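Local coordinates for protein UspA1 (Moraxella catarrhalis, PDB 3NTN) that acts as a trimeric autotransporter adhesin on the bacterial outer membrane, with a head and neck region carried on a coiled stalk, and probably binds host fibronectin and CEACAM1, at residues B[29-40]-B[44-55]; B[95-106]-B[110-121]. All blocks are in the same frame, centred on the assembly; numbering follows the deposited sequence.

Both contacts join consecutive coils of the left-handed parallel beta-roll that forms the head of this trimeric adhesin. Interaction 1 closes before interaction 2 opens along the chain; their centres lie 22 Å apart and their nearest atoms about 11 Å, so they do not touch. They share the long parallel sheet in which each strand pairs with its successor: interaction 1 reaches it through strands 40-42 and 55-57 and also holds the outer strands 33-34 and 48-49, whereas interaction 2 brings strands 99-101 and 115-117, farther toward the stalk. Each contact also meets the second and third subunits, so the same coils that stack along the roll also line the subunit interfaces.

Interaction 1. Residues B[29-40]-B[44-55]; sequences GYNNEATGTDST and GRKNQATGKGSF
Asn-32 and Asn-47 hold equivalent places in two successive coils of the YadA-like beta-roll, their amides side by side, pointing the same way and with planes 19° apart. This is the tightly packed interior of the contact. OD1 of Asn-32 accepts the backbone N of Asn-47 at 3.0 Å, in the carbonyl plane, and a weak bond from Asn-47 ND2. On the other branch, ND2 of Asn-32 reaches Gly-44 O at 2.9 Å from well above the carbonyl plane, while Tyr-30 N approaches the same oxygen in that plane. With CG beside its own backbone N (chi1 -64°), Asn-32 turns both amide atoms onto the next coil. Asn-47 repeats the pattern one coil on, giving ND2 to Gly-58 O, so the asparagines form a ladder inside the roll. Parallel pairing follows at Glu-33 N to Asn-47 O, with Ala-34 and Ala-49 directed inward beside Ile-41. On the buried, trimer-facing strands, the Thr-40 methyl CG2 meets the edge of the Phe-55 ring 3.7 Å from CD1, and Phe-55 packs on Phe-55 of the third subunit.

The outer side is looser. Glu-33 and Gln-48 meet mainly through backbone, Gln-48 OE1 going on to Asn-64 ND2 of the following coil, and Thr-35 and Thr-50 meet methyl to methyl, CG2 to CG2, at 4.0 Å. Arg-45 crosses Tyr-30 at the ring edge, its CD 4.0 Å from CD2, and carries its NE on to a salt bridge with Asp-38 of the third subunit. Near the type II turns, one water donates to Asp-38 O and Ser-54 O and accepts from Thr-40 OG1.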
loop_
_atom_site.group_PDB
_atom_site.type_symbol
_atom_site.label_atom_id
_atom_site.label_comp_id
_atom_site.label_asym_id
_atom_site.label_seq_id
_atom_site.Cartn_x
_atom_site.Cartn_y
_atom_site.Cartn_z
ATOM N N GLY B 29 -4.368 -32.356 -9.553
ATOM C CA GLY B 29 -5.701 -31.809 -9.580
ATOM C C GLY B 29 -6.582 -32.308 -10.714
ATOM O O GLY B 29 -6.347 -33.339 -11.342
ATOM N N TYR B 30 -7.614 -31.553 -10.992
ATOM C CA TYR B 30 -8.615 -32.024 -11.921
ATOM C C TYR B 30 -8.939 -30.959 -12.957
ATOM O O TYR B 30 -9.194 -29.807 -12.602
ATOM C CB TYR B 30 -9.877 -32.393 -11.152
ATOM C CG TYR B 30 -11.039 -32.772 -12.041
ATOM C CD1 TYR B 30 -10.993 -33.929 -12.843
ATOM C CD2 TYR B 30 -12.199 -32.002 -12.062
ATOM C CE1 TYR B 30 -12.069 -34.275 -13.633
ATOM C CE2 TYR B 30 -13.284 -32.358 -12.816
ATOM C CZ TYR B 30 -13.219 -33.486 -13.618
ATOM O OH TYR B 30 -14.310 -33.822 -14.412
ATOM N N ASN B 31 -8.931 -31.339 -14.225
ATOM C CA ASN B 31 -9.269 -30.407 -15.279
ATOM C C ASN B 31 -8.359 -29.151 -15.359
ATOM O O ASN B 31 -8.821 -28.007 -15.575
ATOM C CB ASN B 31 -10.746 -30.006 -15.162
ATOM C CG ASN B 31 -11.343 -29.627 -16.487
ATOM O OD1 ASN B 31 -10.911 -30.110 -17.536
ATOM N ND2 ASN B 31 -12.364 -28.779 -16.453
ATOM N N ASN B 32 -7.066 -29.380 -15.191
ATOM C CA ASN B 32 -6.092 -28.333 -15.358
ATOM C C ASN B 32 -5.420 -28.370 -16.752
ATOM O O ASN B 32 -4.953 -29.388 -17.196
ATOM C CB ASN B 32 -5.091 -28.394 -14.201
ATOM C CG ASN B 32 -5.752 -28.120 -12.818
ATOM O OD1 ASN B 32 -6.524 -27.172 -12.669
ATOM N ND2 ASN B 32 -5.424 -28.939 -11.810
ATOM N N GLU B 33 -5.375 -27.238 -17.434
ATOM C CA GLU B 33 -4.794 -27.144 -18.762
ATOM C C GLU B 33 -3.639 -26.139 -18.799
ATOM O O GLU B 33 -3.875 -24.907 -18.723
ATOM C CB GLU B 33 -5.874 -26.623 -19.689
ATOM C CG GLU B 33 -5.916 -27.275 -21.023
ATOM C CD GLU B 33 -7.048 -26.709 -21.885
ATOM O OE1 GLU B 33 -6.786 -26.406 -23.083
ATOM O OE2 GLU B 33 -8.192 -26.561 -21.365
ATOM N N ALA B 34 -2.412 -26.622 -18.956
ATOM C CA ALA B 34 -1.259 -25.703 -19.090
ATOM C C ALA B 34 -0.747 -25.637 -20.517
ATOM O O ALA B 34 -0.128 -26.554 -21.019
ATOM C CB ALA B 34 -0.109 -26.031 -18.082
ATOM N N THR B 35 -1.003 -24.526 -21.167
ATOM C CA THR B 35 -0.810 -24.445 -22.598
ATOM C C THR B 35 0.409 -23.640 -23.039
ATOM O O THR B 35 0.926 -23.845 -24.146
ATOM C CB THR B 35 -2.103 -23.944 -23.213
ATOM O OG1 THR B 35 -2.848 -25.093 -23.643
ATOM C CG2 THR B 35 -1.845 -22.978 -24.341
ATOM N N GLY B 36 0.901 -22.768 -22.164
ATOM C CA GLY B 36 2.015 -21.922 -22.534
ATOM C C GLY B 36 3.359 -22.600 -22.382
ATOM O O GLY B 36 3.540 -23.514 -21.576
ATOM N N THR B 37 4.322 -22.143 -23.160
ATOM C CA THR B 37 5.685 -22.565 -22.971
ATOM C C THR B 37 6.143 -22.257 -21.527
ATOM O O THR B 37 5.931 -21.154 -21.023
ATOM C CB THR B 37 6.558 -21.912 -24.036
ATOM O OG1 THR B 37 6.069 -22.305 -25.330
ATOM C CG2 THR B 37 8.030 -22.321 -23.902
ATOM N N ASP B 38 6.696 -23.245 -20.826
ATOM C CA ASP B 38 7.152 -23.018 -19.450
ATOM C C ASP B 38 6.006 -22.674 -18.478
ATOM O O ASP B 38 6.247 -22.013 -17.423
ATOM C CB ASP B 38 8.210 -21.876 -19.384
ATOM C CG ASP B 38 9.373 -22.073 -20.349
ATOM O OD1 ASP B 38 9.716 -23.226 -20.607
ATOM O OD2 ASP B 38 9.957 -21.068 -20.835
ATOM N N SER B 39 4.762 -23.029 -18.816
ATOM C CA SER B 39 3.640 -22.718 -17.910
ATOM C C SER B 39 3.559 -23.760 -16.755
ATOM O O SER B 39 4.148 -24.859 -16.811
ATOM C CB SER B 39 2.315 -22.571 -18.650
ATOM O OG SER B 39 2.010 -23.771 -19.322
ATOM N N THR B 40 2.878 -23.385 -15.692
ATOM C CA THR B 40 2.845 -24.248 -14.519
ATOM C C THR B 40 1.493 -24.174 -13.820
ATOM O O THR B 40 0.993 -23.100 -13.506
ATOM C CB THR B 40 3.946 -23.848 -13.487
ATOM O OG1 THR B 40 5.233 -23.979 -14.062
ATOM C CG2 THR B 40 3.889 -24.712 -12.256
ATOM N N GLY B 44 -5.197 -27.987 -7.897
ATOM C CA GLY B 44 -6.535 -27.453 -7.800
ATOM C C GLY B 44 -7.313 -27.943 -8.994
ATOM O O GLY B 44 -7.076 -29.041 -9.483
ATOM N N ARG B 45 -8.212 -27.111 -9.497
ATOM C CA ARG B 45 -9.313 -27.568 -10.344
ATOM C C ARG B 45 -9.677 -26.480 -11.323
ATOM O O ARG B 45 -9.808 -25.332 -10.939
ATOM C CB ARG B 45 -10.537 -27.888 -9.467
ATOM C CG ARG B 45 -11.817 -28.317 -10.287
ATOM C CD ARG B 45 -12.901 -29.037 -9.440
ATOM N NE ARG B 45 -13.431 -28.213 -8.345
ATOM C CZ ARG B 45 -14.476 -27.388 -8.452
ATOM N NH1 ARG B 45 -15.096 -27.252 -9.617
ATOM N NH2 ARG B 45 -14.903 -26.678 -7.398
ATOM N N LYS B 46 -9.866 -26.857 -12.584
ATOM C CA LYS B 46 -10.380 -25.950 -13.619
ATOM C C LYS B 46 -9.438 -24.748 -13.919
ATOM O O LYS B 46 -9.891 -23.695 -14.343
ATOM C CB LYS B 46 -11.749 -25.458 -13.196
ATOM C CG LYS B 46 -12.808 -25.554 -14.201
ATOM C CD LYS B 46 -14.158 -25.536 -13.436
ATOM C CE LYS B 46 -14.888 -24.187 -13.431
ATOM N NZ LYS B 46 -15.629 -23.961 -12.118
ATOM N N ASN B 47 -8.139 -24.914 -13.687
ATOM C CA ASN B 47 -7.146 -23.872 -13.994
ATOM C C ASN B 47 -6.670 -23.906 -15.454
ATOM O O ASN B 47 -6.566 -24.973 -16.074
ATOM C CB ASN B 47 -5.923 -23.966 -13.086
ATOM C CG ASN B 47 -6.261 -23.773 -11.613
ATOM O OD1 ASN B 47 -6.704 -22.706 -11.216
ATOM N ND2 ASN B 47 -6.049 -24.803 -10.801
ATOM N N GLN B 48 -6.402 -22.715 -15.983
ATOM C CA GLN B 48 -5.691 -22.556 -17.249
ATOM C C GLN B 48 -4.418 -21.754 -17.042
ATOM O O GLN B 48 -4.310 -20.964 -16.093
ATOM C CB GLN B 48 -6.558 -21.871 -18.288
ATOM C CG GLN B 48 -7.830 -22.631 -18.600
ATOM C CD GLN B 48 -8.734 -21.831 -19.485
ATOM O OE1 GLN B 48 -8.301 -20.851 -20.126
ATOM N NE2 GLN B 48 -10.008 -22.228 -19.540
ATOM N N ALA B 49 -3.436 -22.036 -17.885
ATOM C CA ALA B 49 -2.259 -21.241 -17.956
ATOM C C ALA B 49 -1.767 -21.204 -19.410
ATOM O O ALA B 49 -0.910 -21.969 -19.833
ATOM C CB ALA B 49 -1.190 -21.735 -16.970
ATOM N N THR B 50 -2.354 -20.306 -20.180
ATOM C CA THR B 50 -1.940 -20.116 -21.556
ATOM C C THR B 50 -0.703 -19.212 -21.736
ATOM O O THR B 50 -0.122 -19.197 -22.815
ATOM C CB THR B 50 -3.076 -19.606 -22.422
ATOM O OG1 THR B 50 -3.392 -18.263 -22.019
ATOM C CG2 THR B 50 -4.359 -20.542 -22.306
ATOM N N GLY B 51 -0.264 -18.478 -20.724
ATOM C CA GLY B 51 0.873 -17.622 -20.974
ATOM C C GLY B 51 2.247 -18.251 -20.856
ATOM O O GLY B 51 2.448 -19.193 -20.041
ATOM N N LYS B 52 3.217 -17.718 -21.618
ATOM C CA LYS B 52 4.622 -18.115 -21.351
ATOM C C LYS B 52 5.043 -17.821 -19.886
ATOM O O LYS B 52 4.849 -16.712 -19.418
ATOM C CB LYS B 52 5.644 -17.560 -22.366
ATOM C CG LYS B 52 5.120 -17.442 -23.775
ATOM C CD LYS B 52 6.250 -17.414 -24.797
ATOM C CE LYS B 52 5.845 -16.765 -26.116
ATOM N NZ LYS B 52 4.361 -16.656 -26.332
ATOM N N GLY B 53 5.541 -18.847 -19.176
ATOM C CA GLY B 53 6.146 -18.704 -17.869
ATOM C C GLY B 53 5.123 -18.385 -16.786
ATOM O O GLY B 53 5.474 -17.872 -15.705
ATOM N N SER B 54 3.869 -18.708 -17.069
ATOM C CA SER B 54 2.785 -18.419 -16.191
ATOM C C SER B 54 2.612 -19.450 -15.052
ATOM O O SER B 54 3.203 -20.522 -15.029
ATOM C CB SER B 54 1.471 -18.290 -16.987
ATOM O OG SER B 54 1.128 -19.531 -17.597
ATOM N N PHE B 55 1.812 -19.093 -14.075
ATOM C CA PHE B 55 1.671 -19.906 -12.923
ATOM C C PHE B 55 0.268 -19.708 -12.375
ATOM O O PHE B 55 -0.158 -18.586 -12.186
ATOM C CB PHE B 55 2.722 -19.542 -11.869
ATOM C CG PHE B 55 2.558 -20.306 -10.588
ATOM C CD1 PHE B 55 3.082 -21.582 -10.444
ATOM C CD2 PHE B 55 1.807 -19.761 -9.534
ATOM C CE1 PHE B 55 2.894 -22.351 -9.198
ATOM C CE2 PHE B 55 1.611 -20.481 -8.314
ATOM C CZ PHE B 55 2.162 -21.787 -8.151
HETATM O O HOH W 1 -9.270 -25.881 -17.206
HETATM O O HOH W 2 5.750 -21.593 -14.749
#

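Interaction 2. Residues B[95-106]-B[110-121]; sequences QQNVFILGSNTD and AQNGSVLLGHNT
CG beside the backbone N (chi1 -60°) and a small twist of the amide (chi2 -31°) swing Asn-112 OD1 onto the neighbouring coil of the beta-roll, where it accepts Gln-96 N at 2.7 Å. The bond is nearly straight at 170°, although the donor stands above the carbonyl plane. Gln-95, extended beyond CG, reaches the start of the next coil: its NE2 gives one bond to Ala-110 O at 3.0 Å and another to Thr-107 O, tying the amide to the connecting loop.

Between the bends, strands 99-101 and 115-117 run parallel, with a regular ladder from Phe-99 N to Ser-114 O through to Gly-118 N on Leu-101 O. Ile-100 and Leu-116 share one face, inside the coil; there Leu-116 CD2 packs across Thr-105 CB at 3.7 Å. Phe-99, Leu-101, Val-115 and Leu-117 share the other face, turned to the trimer interior, where Leu-101 meets Leu-101 of the second subunit and Leu-117 meets Leu-117 of the third. At the far bend, Asn-120 N bonds Ser-103 O, and Asp-106 N bonds Thr-121 O of the next coil at 3.0 Å.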
loop_
_atom_site.group_PDB
_atom_site.type_symbol
_atom_site.label_atom_id
_atom_site.label_comp_id
_atom_site.label_asym_id
_atom_site.label_seq_id
_atom_site.Cartn_x
_atom_site.Cartn_y
_atom_site.Cartn_z
ATOM N N GLN B 95 -4.360 -4.373 -20.265
ATOM C CA GLN B 95 -4.081 -3.841 -18.947
ATOM C C GLN B 95 -2.820 -4.539 -18.509
ATOM O O GLN B 95 -2.893 -5.665 -18.049
ATOM C CB GLN B 95 -5.193 -4.177 -17.949
ATOM C CG GLN B 95 -6.380 -3.291 -18.075
ATOM C CD GLN B 95 -7.515 -3.650 -17.148
ATOM O OE1 GLN B 95 -7.951 -4.813 -17.080
ATOM N NE2 GLN B 95 -8.048 -2.634 -16.460
ATOM N N GLN B 96 -1.675 -3.872 -18.631
ATOM C CA GLN B 96 -0.386 -4.480 -18.416
ATOM C C GLN B 96 0.180 -4.025 -17.089
ATOM O O GLN B 96 -0.104 -2.935 -16.641
ATOM C CB GLN B 96 0.565 -4.102 -19.554
ATOM C CG GLN B 96 0.033 -4.492 -20.917
ATOM C CD GLN B 96 0.871 -3.965 -22.049
ATOM O OE1 GLN B 96 1.934 -4.526 -22.364
ATOM N NE2 GLN B 96 0.406 -2.870 -22.679
ATOM N N ASN B 97 0.965 -4.875 -16.441
ATOM C CA ASN B 97 1.663 -4.498 -15.205
ATOM C C ASN B 97 0.754 -4.129 -14.067
ATOM O O ASN B 97 1.009 -3.166 -13.343
ATOM C CB ASN B 97 2.675 -3.370 -15.455
ATOM C CG ASN B 97 3.786 -3.803 -16.355
ATOM O OD1 ASN B 97 3.828 -3.405 -17.495
ATOM N ND2 ASN B 97 4.681 -4.661 -15.855
ATOM N N VAL B 98 -0.310 -4.904 -13.915
ATOM C CA VAL B 98 -1.280 -4.609 -12.899
ATOM C C VAL B 98 -1.175 -5.681 -11.820
ATOM O O VAL B 98 -0.989 -6.847 -12.133
ATOM C CB VAL B 98 -2.657 -4.530 -13.492
ATOM C CG1 VAL B 98 -3.730 -4.445 -12.381
ATOM C CG2 VAL B 98 -2.733 -3.368 -14.525
ATOM N N PHE B 99 -1.188 -5.256 -10.551
ATOM C CA PHE B 99 -0.932 -6.158 -9.421
ATOM C C PHE B 99 -2.058 -6.078 -8.448
ATOM O O PHE B 99 -2.349 -4.996 -7.974
ATOM C CB PHE B 99 0.401 -5.809 -8.749
ATOM C CG PHE B 99 1.578 -5.853 -9.730
ATOM C CD1 PHE B 99 2.300 -7.050 -9.932
ATOM C CD2 PHE B 99 1.900 -4.730 -10.511
ATOM C CE1 PHE B 99 3.343 -7.115 -10.854
ATOM C CE2 PHE B 99 2.957 -4.774 -11.454
ATOM C CZ PHE B 99 3.663 -5.977 -11.642
ATOM N N ILE B 100 -2.650 -7.237 -8.136
ATOM C CA ILE B 100 -3.783 -7.324 -7.228
ATOM C C ILE B 100 -3.502 -8.266 -6.062
ATOM O O ILE B 100 -3.159 -9.417 -6.238
ATOM C CB ILE B 100 -5.044 -7.840 -7.991
ATOM C CG1 ILE B 100 -5.326 -6.938 -9.227
ATOM C CG2 ILE B 100 -6.226 -7.879 -7.047
ATOM C CD1 ILE B 100 -6.415 -7.478 -10.166
ATOM N N LEU B 101 -3.628 -7.766 -4.839
ATOM C CA LEU B 101 -3.629 -8.654 -3.682
ATOM C C LEU B 101 -4.924 -8.294 -2.969
ATOM O O LEU B 101 -5.000 -7.245 -2.342
ATOM C CB LEU B 101 -2.373 -8.419 -2.802
ATOM C CG LEU B 101 -2.285 -9.215 -1.484
ATOM C CD1 LEU B 101 -2.195 -10.709 -1.743
ATOM C CD2 LEU B 101 -1.129 -8.751 -0.617
ATOM N N GLY B 102 -5.960 -9.107 -3.143
ATOM C CA GLY B 102 -7.313 -8.662 -2.866
ATOM C C GLY B 102 -8.346 -9.647 -3.367
ATOM O O GLY B 102 -7.996 -10.743 -3.865
ATOM N N SER B 103 -9.617 -9.277 -3.235
ATOM C CA SER B 103 -10.730 -10.094 -3.659
ATOM C C SER B 103 -11.842 -9.197 -4.169
ATOM O O SER B 103 -11.931 -8.038 -3.785
ATOM C CB SER B 103 -11.253 -10.923 -2.498
ATOM O OG SER B 103 -11.460 -10.118 -1.359
ATOM N N ASN B 104 -12.636 -9.722 -5.105
ATOM C CA ASN B 104 -13.827 -9.050 -5.577
ATOM C C ASN B 104 -13.520 -7.634 -6.020
ATOM O O ASN B 104 -14.294 -6.717 -5.731
ATOM C CB ASN B 104 -14.936 -9.070 -4.496
ATOM C CG ASN B 104 -15.465 -10.487 -4.227
ATOM O OD1 ASN B 104 -14.800 -11.272 -3.582
ATOM N ND2 ASN B 104 -16.666 -10.801 -4.707
ATOM N N THR B 105 -12.387 -7.469 -6.711
ATOM C CA THR B 105 -11.967 -6.153 -7.180
ATOM C C THR B 105 -12.670 -5.732 -8.502
ATOM O O THR B 105 -13.446 -6.489 -9.096
ATOM C CB THR B 105 -10.417 -6.042 -7.305
ATOM O OG1 THR B 105 -9.994 -7.074 -8.163
ATOM C CG2 THR B 105 -9.658 -6.285 -5.935
ATOM N N ASP B 106 -12.431 -4.477 -8.913
ATOM C CA ASP B 106 -12.998 -3.913 -10.141
ATOM C C ASP B 106 -11.851 -3.204 -10.808
ATOM O O ASP B 106 -11.322 -2.199 -10.285
ATOM C CB ASP B 106 -14.136 -2.953 -9.808
ATOM C CG ASP B 106 -14.666 -2.160 -11.026
ATOM O OD1 ASP B 106 -14.636 -2.668 -12.176
ATOM O OD2 ASP B 106 -15.156 -1.011 -10.817
ATOM N N ALA B 110 -8.936 0.820 -13.977
ATOM C CA ALA B 110 -7.532 0.649 -13.662
ATOM C C ALA B 110 -6.704 0.814 -14.934
ATOM O O ALA B 110 -6.987 0.159 -15.933
ATOM C CB ALA B 110 -7.343 -0.700 -13.112
ATOM N N GLN B 111 -5.699 1.685 -14.921
ATOM C CA GLN B 111 -4.728 1.730 -16.028
ATOM C C GLN B 111 -3.480 0.861 -15.785
ATOM O O GLN B 111 -3.213 0.385 -14.674
ATOM C CB GLN B 111 -4.270 3.166 -16.309
ATOM C CG GLN B 111 -5.355 4.189 -16.624
ATOM C CD GLN B 111 -4.917 5.593 -16.184
ATOM O OE1 GLN B 111 -4.479 5.801 -15.031
ATOM N NE2 GLN B 111 -4.997 6.558 -17.114
ATOM N N ASN B 112 -2.707 0.678 -16.840
ATOM C CA ASN B 112 -1.400 0.014 -16.759
ATOM C C ASN B 112 -0.607 0.508 -15.539
ATOM O O ASN B 112 -0.522 1.700 -15.304
ATOM C CB ASN B 112 -0.601 0.235 -18.048
ATOM C CG ASN B 112 -1.306 -0.312 -19.272
ATOM O OD1 ASN B 112 -2.044 -1.301 -19.198
ATOM N ND2 ASN B 112 -1.072 0.308 -20.404
ATOM N N GLY B 113 -0.067 -0.424 -14.757
ATOM C CA GLY B 113 0.763 -0.065 -13.622
ATOM C C GLY B 113 -0.040 0.085 -12.338
ATOM O O GLY B 113 0.484 0.502 -11.340
ATOM N N SER B 114 -1.320 -0.222 -12.342
ATOM C CA SER B 114 -2.105 -0.020 -11.138
ATOM C C SER B 114 -1.794 -1.098 -10.100
ATOM O O SER B 114 -1.497 -2.235 -10.460
ATOM C CB SER B 114 -3.576 -0.098 -11.487
ATOM O OG SER B 114 -3.952 1.106 -12.152
ATOM N N VAL B 115 -1.987 -0.768 -8.826
ATOM C CA VAL B 115 -1.952 -1.754 -7.759
ATOM C C VAL B 115 -3.315 -1.698 -7.059
ATOM O O VAL B 115 -3.791 -0.634 -6.719
ATOM C CB VAL B 115 -0.730 -1.525 -6.782
ATOM C CG1 VAL B 115 -0.647 -2.572 -5.663
ATOM C CG2 VAL B 115 0.596 -1.517 -7.568
ATOM N N LEU B 116 -3.967 -2.842 -6.879
ATOM C CA LEU B 116 -5.163 -2.931 -6.075
ATOM C C LEU B 116 -4.895 -3.781 -4.820
ATOM O O LEU B 116 -4.372 -4.919 -4.915
ATOM C CB LEU B 116 -6.300 -3.530 -6.894
ATOM C CG LEU B 116 -6.950 -2.675 -8.003
ATOM C CD1 LEU B 116 -6.054 -2.554 -9.280
ATOM C CD2 LEU B 116 -8.270 -3.279 -8.425
ATOM N N LEU B 117 -5.229 -3.234 -3.644
ATOM C CA LEU B 117 -5.047 -3.982 -2.428
ATOM C C LEU B 117 -6.368 -4.170 -1.723
ATOM O O LEU B 117 -7.091 -3.220 -1.573
ATOM C CB LEU B 117 -4.107 -3.216 -1.491
ATOM C CG LEU B 117 -2.676 -2.916 -2.001
ATOM C CD1 LEU B 117 -1.987 -2.096 -0.977
ATOM C CD2 LEU B 117 -1.887 -4.269 -2.244
ATOM N N GLY B 118 -6.678 -5.382 -1.248
ATOM C CA GLY B 118 -7.889 -5.611 -0.419
ATOM C C GLY B 118 -9.179 -6.020 -1.107
ATOM O O GLY B 118 -9.287 -5.955 -2.311
ATOM N N HIS B 119 -10.148 -6.393 -0.281
ATOM C CA HIS B 119 -11.493 -6.829 -0.677
ATOM C C HIS B 119 -12.371 -5.652 -1.118
ATOM O O HIS B 119 -12.420 -4.607 -0.439
ATOM C CB HIS B 119 -12.139 -7.581 0.517
ATOM C CG HIS B 119 -13.558 -7.999 0.293
ATOM N ND1 HIS B 119 -14.591 -7.591 1.114
ATOM C CD2 HIS B 119 -14.115 -8.799 -0.644
ATOM C CE1 HIS B 119 -15.725 -8.121 0.685
ATOM N NE2 HIS B 119 -15.462 -8.856 -0.383
ATOM N N ASN B 120 -13.084 -5.841 -2.231
ATOM C CA ASN B 120 -13.934 -4.817 -2.831
ATOM C C ASN B 120 -13.150 -3.601 -3.337
ATOM O O ASN B 120 -13.658 -2.494 -3.435
ATOM C CB ASN B 120 -14.989 -4.321 -1.843
ATOM C CG ASN B 120 -16.026 -5.318 -1.553
ATOM O OD1 ASN B 120 -16.291 -6.204 -2.350
ATOM N ND2 ASN B 120 -16.664 -5.177 -0.390
ATOM N N THR B 121 -11.893 -3.781 -3.646
ATOM C CA THR B 121 -11.081 -2.651 -4.066
ATOM C C THR B 121 -11.309 -2.284 -5.547
ATOM O O THR B 121 -11.354 -3.162 -6.388
ATOM C CB THR B 121 -9.612 -2.904 -3.701
ATOM O OG1 THR B 121 -9.497 -2.779 -2.270
ATOM C CG2 THR B 121 -8.679 -1.870 -4.345
#